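S-M checkpoint control protein rad4 (Schizosaccharomyces pombe, PDB 4BU0) is essential for DNA replication and helps couple S and M phases as a checkpoint adaptor, its first two BRCT domains binding phosphorylated Crb2. Local coordinates at residues A[167-170]-A[171-174]; A[78-81]-A[82-85]; A[19-22]-A[23-27]. All coordinates share one frame; numbering follows the deposited sequence.

Contact 1 (A[167-170]-A[171-174])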
loop_
_atom_site.group_PDB
_atom_site.type_symbol
_atom_site.label_atom_id
_atom_site.label_comp_id
_atom_site.label_asym_id
_atom_site.label_seq_id
_atom_site.Cartn_x
_atom_site.Cartn_y
_atom_site.Cartn_z
ATOM N N TRP A 167 6.221 5.534 -12.110
ATOM C CA TRP A 167 5.214 5.162 -11.113
ATOM C C TRP A 167 5.876 4.732 -9.810
ATOM O O TRP A 167 5.433 5.089 -8.718
ATOM C CB TRP A 167 4.339 4.010 -11.646
ATOM C CG TRP A 167 3.538 3.348 -10.556
ATOM C CD1 TRP A 167 2.362 3.793 -10.015
ATOM C CD2 TRP A 167 3.872 2.138 -9.855
ATOM N NE1 TRP A 167 1.968 2.961 -8.987
ATOM C CE2 TRP A 167 2.887 1.942 -8.861
ATOM C CE3 TRP A 167 4.923 1.206 -9.974
ATOM C CZ2 TRP A 167 2.931 0.860 -7.971
ATOM C CZ3 TRP A 167 4.965 0.128 -9.102
ATOM C CH2 TRP A 167 3.977 -0.037 -8.115
ATOM N N LEU A 168 6.918 3.901 -9.944
ATOM C CA LEU A 168 7.612 3.416 -8.777
ATOM C C LEU A 168 8.329 4.532 -8.037
ATOM O O LEU A 168 8.219 4.623 -6.808
ATOM C CB LEU A 168 8.620 2.334 -9.224
ATOM C CG LEU A 168 9.488 1.737 -8.094
ATOM C CD1 LEU A 168 8.636 0.996 -7.065
ATOM C CD2 LEU A 168 10.529 0.771 -8.687
ATOM N N TRP A 169 9.035 5.370 -8.768
ATOM C CA TRP A 169 9.772 6.417 -8.107
ATOM C C TRP A 169 8.863 7.406 -7.410
ATOM O O TRP A 169 9.133 7.767 -6.322
ATOM C CB TRP A 169 10.732 7.111 -9.067
ATOM C CG TRP A 169 11.662 6.207 -9.845
ATOM C CD1 TRP A 169 11.978 6.346 -11.137
ATOM C CD2 TRP A 169 12.392 5.071 -9.373
ATOM N NE1 TRP A 169 12.837 5.360 -11.521
ATOM C CE2 TRP A 169 13.095 4.571 -10.446
ATOM C CE3 TRP A 169 12.505 4.427 -8.158
ATOM C CZ2 TRP A 169 13.891 3.459 -10.336
ATOM C CZ3 TRP A 169 13.302 3.335 -8.081
ATOM C CH2 TRP A 169 13.954 2.871 -9.157
ATOM N N GLN A 170 7.799 7.808 -8.089
ATOM C CA GLN A 170 6.908 8.770 -7.438
ATOM C C GLN A 170 6.130 8.134 -6.276
ATOM O O GLN A 170 5.826 8.840 -5.314
ATOM C CB GLN A 170 5.961 9.414 -8.457
ATOM C CG GLN A 170 6.732 10.386 -9.351
ATOM C CD GLN A 170 5.805 11.336 -10.100
ATOM O OE1 GLN A 170 4.687 11.644 -9.657
ATOM N NE2 GLN A 170 6.268 11.798 -11.262
ATOM N N SER A 171 5.768 6.824 -6.367
ATOM C CA SER A 171 5.056 6.165 -5.265
ATOM C C SER A 171 5.963 6.098 -4.057
ATOM O O SER A 171 5.532 6.410 -2.944
ATOM C CB SER A 171 4.620 4.754 -5.675
ATOM O OG SER A 171 3.592 4.800 -6.656
ATOM N N ILE A 172 7.244 5.754 -4.281
ATOM C CA ILE A 172 8.190 5.703 -3.140
ATOM C C ILE A 172 8.317 7.081 -2.486
ATOM O O ILE A 172 8.257 7.165 -1.247
ATOM C CB ILE A 172 9.546 5.148 -3.579
ATOM C CG1 ILE A 172 9.424 3.634 -3.791
ATOM C CG2 ILE A 172 10.677 5.477 -2.528
ATOM C CD1 ILE A 172 10.626 3.030 -4.539
ATOM N N GLN A 173 8.468 8.149 -3.284
ATOM C CA GLN A 173 8.671 9.430 -2.610
ATOM C C GLN A 173 7.378 9.954 -1.940
ATOM O O GLN A 173 7.508 10.695 -0.942
ATOM C CB GLN A 173 9.300 10.464 -3.544
ATOM C CG GLN A 173 8.393 10.893 -4.655
ATOM C CD GLN A 173 9.028 11.743 -5.712
ATOM O OE1 GLN A 173 10.252 11.852 -5.752
ATOM N NE2 GLN A 173 8.230 12.415 -6.531
ATOM N N ARG A 174 6.192 9.543 -2.425
ATOM C CA ARG A 174 4.896 9.932 -1.880
ATOM C C ARG A 174 4.473 8.985 -0.721
ATOM O O ARG A 174 3.443 9.231 -0.067
ATOM C CB ARG A 174 3.866 9.934 -3.030
ATOM C CG ARG A 174 2.427 10.339 -2.685
ATOM C CD ARG A 174 2.324 11.674 -1.967
ATOM N NE ARG A 174 0.934 12.065 -1.738
ATOM C CZ ARG A 174 0.157 11.561 -0.790
ATOM N NH1 ARG A 174 0.615 10.615 0.021
ATOM N NH2 ARG A 174 -1.090 11.990 -0.651
#
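W167 and S171, one helical turn apart, are tied by two hydrogen bonds to a single acceptor. S171 N reaches W167 O at 2.9 Å, and S171 OG reaches the same W167 O at 2.8 Å, the two donors arriving from opposite faces of the carbonyl plane. The hydroxyl gets there because OG stands beside its own backbone N (chi1 -69°), turned back along the helix. It also lies over one face of the W167 indole, displaced toward the rim, with OG 3.4 Å from NE1; the angle is too poor for a bond between them. Each group has instead a partner in L178: NE1 bonds to L178 O and S171 OG to L178 N. With W167 in the lead, this is the W-x-x-x-C/S pattern characteristic of the last helix of BRCT repeats. A leucine in place of W167 would probably leave L178 O without its indole donor and open a gap beside the S171 hydroxyl.

The apolar contacts lie one residue further on. L168 and I172 run alongside each other with their branches heading in one direction, L168 CD1 to I172 CD1 at 3.8 Å. I172 CD1 also approaches W169 CE3 obliquely, at 4.3 Å.

Around helix 166-174, the W167 ring stacks on H141 at the start of strand 141-144. L168 and I172 press on I120 and Y123 of helix 116-126, and the ring of Y123 meets W169 edge-to-face.

Contact 2 (A[78-81]-A[82-85])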
loop_
_atom_site.group_PDB
_atom_site.type_symbol
_atom_site.label_atom_id
_atom_site.label_comp_id
_atom_site.label_asym_id
_atom_site.label_seq_id
_atom_site.Cartn_x
_atom_site.Cartn_y
_atom_site.Cartn_z
ATOM N N LEU A 78 0.806 -0.424 20.065
ATOM C CA LEU A 78 0.805 0.719 20.970
ATOM C C LEU A 78 -0.060 0.434 22.214
ATOM O O LEU A 78 0.358 0.724 23.350
ATOM C CB LEU A 78 0.251 1.938 20.214
ATOM C CG LEU A 78 0.012 3.181 21.057
ATOM C CD1 LEU A 78 1.367 3.732 21.618
ATOM C CD2 LEU A 78 -0.677 4.252 20.206
ATOM N N TYR A 79 -1.245 -0.161 21.990
ATOM C CA TYR A 79 -2.115 -0.515 23.114
ATOM C C TYR A 79 -1.392 -1.443 24.083
ATOM O O TYR A 79 -1.461 -1.231 25.298
ATOM C CB TYR A 79 -3.356 -1.226 22.574
ATOM C CG TYR A 79 -4.340 -1.572 23.661
ATOM C CD1 TYR A 79 -5.270 -0.642 24.102
ATOM C CD2 TYR A 79 -4.365 -2.844 24.224
ATOM C CE1 TYR A 79 -6.204 -0.962 25.076
ATOM C CE2 TYR A 79 -5.309 -3.182 25.191
ATOM C CZ TYR A 79 -6.206 -2.230 25.632
ATOM O OH TYR A 79 -7.147 -2.559 26.583
ATOM N N GLU A 80 -0.669 -2.454 23.548
ATOM C CA GLU A 80 0.039 -3.373 24.429
ATOM C C GLU A 80 1.059 -2.663 25.312
ATOM O O GLU A 80 1.138 -2.936 26.515
ATOM C CB GLU A 80 0.723 -4.447 23.592
ATOM C CG GLU A 80 1.165 -5.625 24.437
ATOM C CD GLU A 80 0.014 -6.340 25.122
ATOM O OE1 GLU A 80 -1.094 -6.430 24.538
ATOM O OE2 GLU A 80 0.210 -6.753 26.284
ATOM N N SER A 81 1.817 -1.711 24.749
ATOM C CA SER A 81 2.805 -0.987 25.543
ATOM C C SER A 81 2.127 -0.151 26.611
ATOM O O SER A 81 2.547 -0.154 27.779
ATOM C CB SER A 81 3.669 -0.094 24.655
ATOM O OG SER A 81 4.618 -0.853 23.927
ATOM N N TRP A 82 1.050 0.531 26.242
ATOM C CA TRP A 82 0.324 1.392 27.148
ATOM C C TRP A 82 -0.330 0.626 28.314
ATOM O O TRP A 82 -0.201 1.050 29.464
ATOM C CB TRP A 82 -0.739 2.114 26.324
ATOM C CG TRP A 82 -1.592 3.035 27.129
ATOM C CD1 TRP A 82 -1.188 4.166 27.783
ATOM C CD2 TRP A 82 -3.008 2.958 27.288
ATOM N NE1 TRP A 82 -2.275 4.800 28.341
ATOM C CE2 TRP A 82 -3.405 4.085 28.047
ATOM C CE3 TRP A 82 -3.992 2.061 26.834
ATOM C CZ2 TRP A 82 -4.746 4.346 28.346
ATOM C CZ3 TRP A 82 -5.320 2.325 27.130
ATOM C CH2 TRP A 82 -5.681 3.430 27.917
ATOM N N VAL A 83 -0.999 -0.495 28.012
ATOM C CA VAL A 83 -1.702 -1.217 29.099
ATOM C C VAL A 83 -0.737 -1.921 30.046
ATOM O O VAL A 83 -1.135 -2.257 31.178
ATOM C CB VAL A 83 -2.766 -2.199 28.600
ATOM C CG1 VAL A 83 -3.906 -1.456 27.924
ATOM C CG2 VAL A 83 -2.193 -3.347 27.737
ATOM N N GLN A 84 0.498 -2.142 29.603
ATOM C CA GLN A 84 1.554 -2.741 30.442
ATOM C C GLN A 84 2.326 -1.686 31.251
ATOM O O GLN A 84 3.265 -2.051 31.980
ATOM C CB GLN A 84 2.532 -3.570 29.612
ATOM C CG GLN A 84 1.869 -4.777 29.002
ATOM C CD GLN A 84 2.874 -5.753 28.460
ATOM O OE1 GLN A 84 4.003 -5.868 28.961
ATOM N NE2 GLN A 84 2.430 -6.570 27.529
ATOM N N GLY A 85 1.916 -0.415 31.153
ATOM C CA GLY A 85 2.509 0.674 31.912
ATOM C C GLY A 85 3.843 1.145 31.388
ATOM O O GLY A 85 4.577 1.820 32.116
#
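W82 N bonds to L78 O at 3.0 Å and V83 N to Y79 O at 2.8 Å, both nearly straight along the carbonyl direction. The next bond is poorer: Q84 N lies 3.3 Å from E80 O, with an N-H...O angle of 140°. G85 then leaves the helix with a positive phi, and its N closes on W82 O at 3.1 Å.

Among the side chains, V83 CG1 sits over one face of the Y79 ring in a CH-pi contact, 3.6 Å from the ring centroid and as close as 3.3 Å to CZ. Y79 CE1 lies at the edge of the W82 indole, 4.0 Å from W82 CZ3. Beyond the ring, Y79 OH is hydrogen-bonded to K31 NZ, and W82 rests on K31 too, so both aromatics face helix 19-31. On another side of the helix, Q84 NE2 donates to E80 OE2 at 2.6 Å. E80 OE2 takes the N-H on its anti lone pair and lies in the Q84 amide plane, although the carboxylate is turned 77° from it; a bend in the E80 chain (chi2 62°) swings the acid toward Q84.

The positive-phi glycine and the bonds returning to the last turn define a Schellman motif, here terminating helix 74-83 of the first BRCT repeat.

Contact 3 (A[19-22]-A[23-27])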
loop_
_atom_site.group_PDB
_atom_site.type_symbol
_atom_site.label_atom_id
_atom_site.label_comp_id
_atom_site.label_asym_id
_atom_site.label_seq_id
_atom_site.Cartn_x
_atom_site.Cartn_y
_atom_site.Cartn_z
ATOM N N LEU A 19 -13.209 -7.788 9.590
ATOM C CA LEU A 19 -14.033 -7.456 10.757
ATOM C C LEU A 19 -13.374 -7.730 12.117
ATOM O O LEU A 19 -13.428 -6.855 12.978
ATOM C CB LEU A 19 -15.382 -8.204 10.691
ATOM C CG LEU A 19 -16.355 -7.950 11.869
ATOM C CD1 LEU A 19 -16.782 -6.465 11.957
ATOM C CD2 LEU A 19 -17.593 -8.829 11.736
ATOM N N LYS A 20 -12.760 -8.912 12.323
ATOM C CA LYS A 20 -12.159 -9.246 13.614
ATOM C C LYS A 20 -11.076 -8.213 13.981
ATOM O O LYS A 20 -11.093 -7.646 15.081
ATOM C CB LYS A 20 -11.578 -10.672 13.575
ATOM C CG LYS A 20 -10.939 -11.120 14.880
ATOM C CD LYS A 20 -10.343 -12.525 14.747
ATOM C CE LYS A 20 -9.651 -12.992 16.009
ATOM N NZ LYS A 20 -10.621 -13.369 17.075
ATOM N N GLN A 21 -10.173 -7.953 13.034
ATOM C CA GLN A 21 -9.081 -7.007 13.271
ATOM C C GLN A 21 -9.615 -5.573 13.384
ATOM O O GLN A 21 -9.117 -4.824 14.235
ATOM C CB GLN A 21 -8.023 -7.126 12.164
ATOM C CG GLN A 21 -6.782 -6.273 12.392
ATOM C CD GLN A 21 -5.494 -6.949 11.991
ATOM O OE1 GLN A 21 -5.407 -7.625 10.964
ATOM N NE2 GLN A 21 -4.447 -6.743 12.781
ATOM N N ARG A 22 -10.619 -5.193 12.572
ATOM C CA ARG A 22 -11.215 -3.859 12.641
ATOM C C ARG A 22 -11.859 -3.618 14.015
ATOM O O ARG A 22 -11.792 -2.510 14.562
ATOM C CB ARG A 22 -12.272 -3.706 11.539
ATOM C CG ARG A 22 -12.154 -2.478 10.679
ATOM C CD ARG A 22 -12.988 -2.623 9.413
ATOM N NE ARG A 22 -14.405 -2.891 9.694
ATOM C CZ ARG A 22 -15.106 -3.913 9.208
ATOM N NH1 ARG A 22 -14.534 -4.801 8.403
ATOM N NH2 ARG A 22 -16.385 -4.052 9.519
ATOM N N THR A 23 -12.539 -4.650 14.568
ATOM C CA THR A 23 -13.174 -4.542 15.874
ATOM C C THR A 23 -12.106 -4.368 16.946
ATOM O O THR A 23 -12.267 -3.525 17.832
ATOM C CB THR A 23 -14.045 -5.784 16.116
ATOM O OG1 THR A 23 -15.008 -5.856 15.061
ATOM C CG2 THR A 23 -14.771 -5.730 17.451
ATOM N N GLU A 24 -10.983 -5.112 16.848
ATOM C CA GLU A 24 -9.891 -4.997 17.819
ATOM C C GLU A 24 -9.316 -3.568 17.785
ATOM O O GLU A 24 -9.129 -2.931 18.827
ATOM C CB GLU A 24 -8.784 -6.015 17.480
ATOM C CG GLU A 24 -7.558 -5.872 18.352
ATOM C CD GLU A 24 -6.362 -6.709 17.963
ATOM O OE1 GLU A 24 -6.373 -7.298 16.859
ATOM O OE2 GLU A 24 -5.392 -6.737 18.748
ATOM N N ILE A 25 -9.066 -3.078 16.567
ATOM C CA ILE A 25 -8.494 -1.740 16.373
ATOM C C ILE A 25 -9.434 -0.664 16.904
ATOM O O ILE A 25 -8.969 0.214 17.628
ATOM C CB ILE A 25 -8.159 -1.525 14.878
ATOM C CG1 ILE A 25 -6.902 -2.337 14.505
ATOM C CG2 ILE A 25 -7.982 0.000 14.565
ATOM C CD1 ILE A 25 -6.726 -2.551 12.962
ATOM N N SER A 26 -10.741 -0.721 16.560
ATOM C CA SER A 26 -11.636 0.327 17.030
ATOM C C SER A 26 -11.757 0.290 18.563
ATOM O O SER A 26 -11.723 1.351 19.208
ATOM C CB SER A 26 -12.997 0.205 16.361
ATOM O OG SER A 26 -13.548 -1.088 16.523
ATOM N N THR A 27 -11.866 -0.917 19.168
ATOM C CA THR A 27 -11.971 -1.027 20.620
ATOM C C THR A 27 -10.712 -0.469 21.307
ATOM O O THR A 27 -10.809 0.323 22.230
ATOM C CB THR A 27 -12.206 -2.500 20.986
ATOM O OG1 THR A 27 -13.407 -2.947 20.327
ATOM C CG2 THR A 27 -12.277 -2.730 22.485
#
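T23 grips L19 O twice: OG1 donates to it at 2.8 Å and the backbone N at 2.9 Å, from opposite faces of the carbonyl plane. The hydroxyl bond comes from well above that plane, 37° out of it, so it does not follow a lone pair. With OG1 beside its own backbone N (chi1 -58°), the hydroxyl folds back over the preceding turn. One turn later T23 O in its turn accepts T27 N. Backbone bonds carry the helix between these points, I25 N to Q21 O at 2.9 Å and S26 N to R22 O at 2.9 Å among them.

These residues belong to helix 19-31, the crossover of the beta-alpha-beta unit that leads from strand 11-15 to the neighbouring parallel strand 35-36 in the first BRCT repeat. The guanidinium of R22 turns away from the later segment, NH1 binding I17 O, while E24 OE2 forms a salt bridge with K28 NZ.

Packing across the segments is sparse. L19 CD1 comes to 3.6 Å from T23 OG1, crossing it at a slant, and Q21 CG meets I25 CD1 at 3.8 Å. The buried I25 continues inward onto I17 and C14, where the helix lies against strand 11-15.

Contact 1 is partly buried in the second BRCT repeat, whereas contacts 2 and 3 lie at the surface of the first, on the other side of the chain's centre. Contacts 2 and 3 have centres about 17 Å apart and sit on separate helices, 74-83 and 19-31, which meet through the Y79 and W82 side chains on K28 and K31. The centre of contact 1 lies about 34 Å and about 30 Å from theirs, respectively. Contacts 1 and 3 share a hydroxyl folded onto the carbonyl four residues earlier; against an indole face in one, beside a leucine at the surface in the other. Contact 2 instead pairs aromatic packing with an acid-amide bond near a helix end.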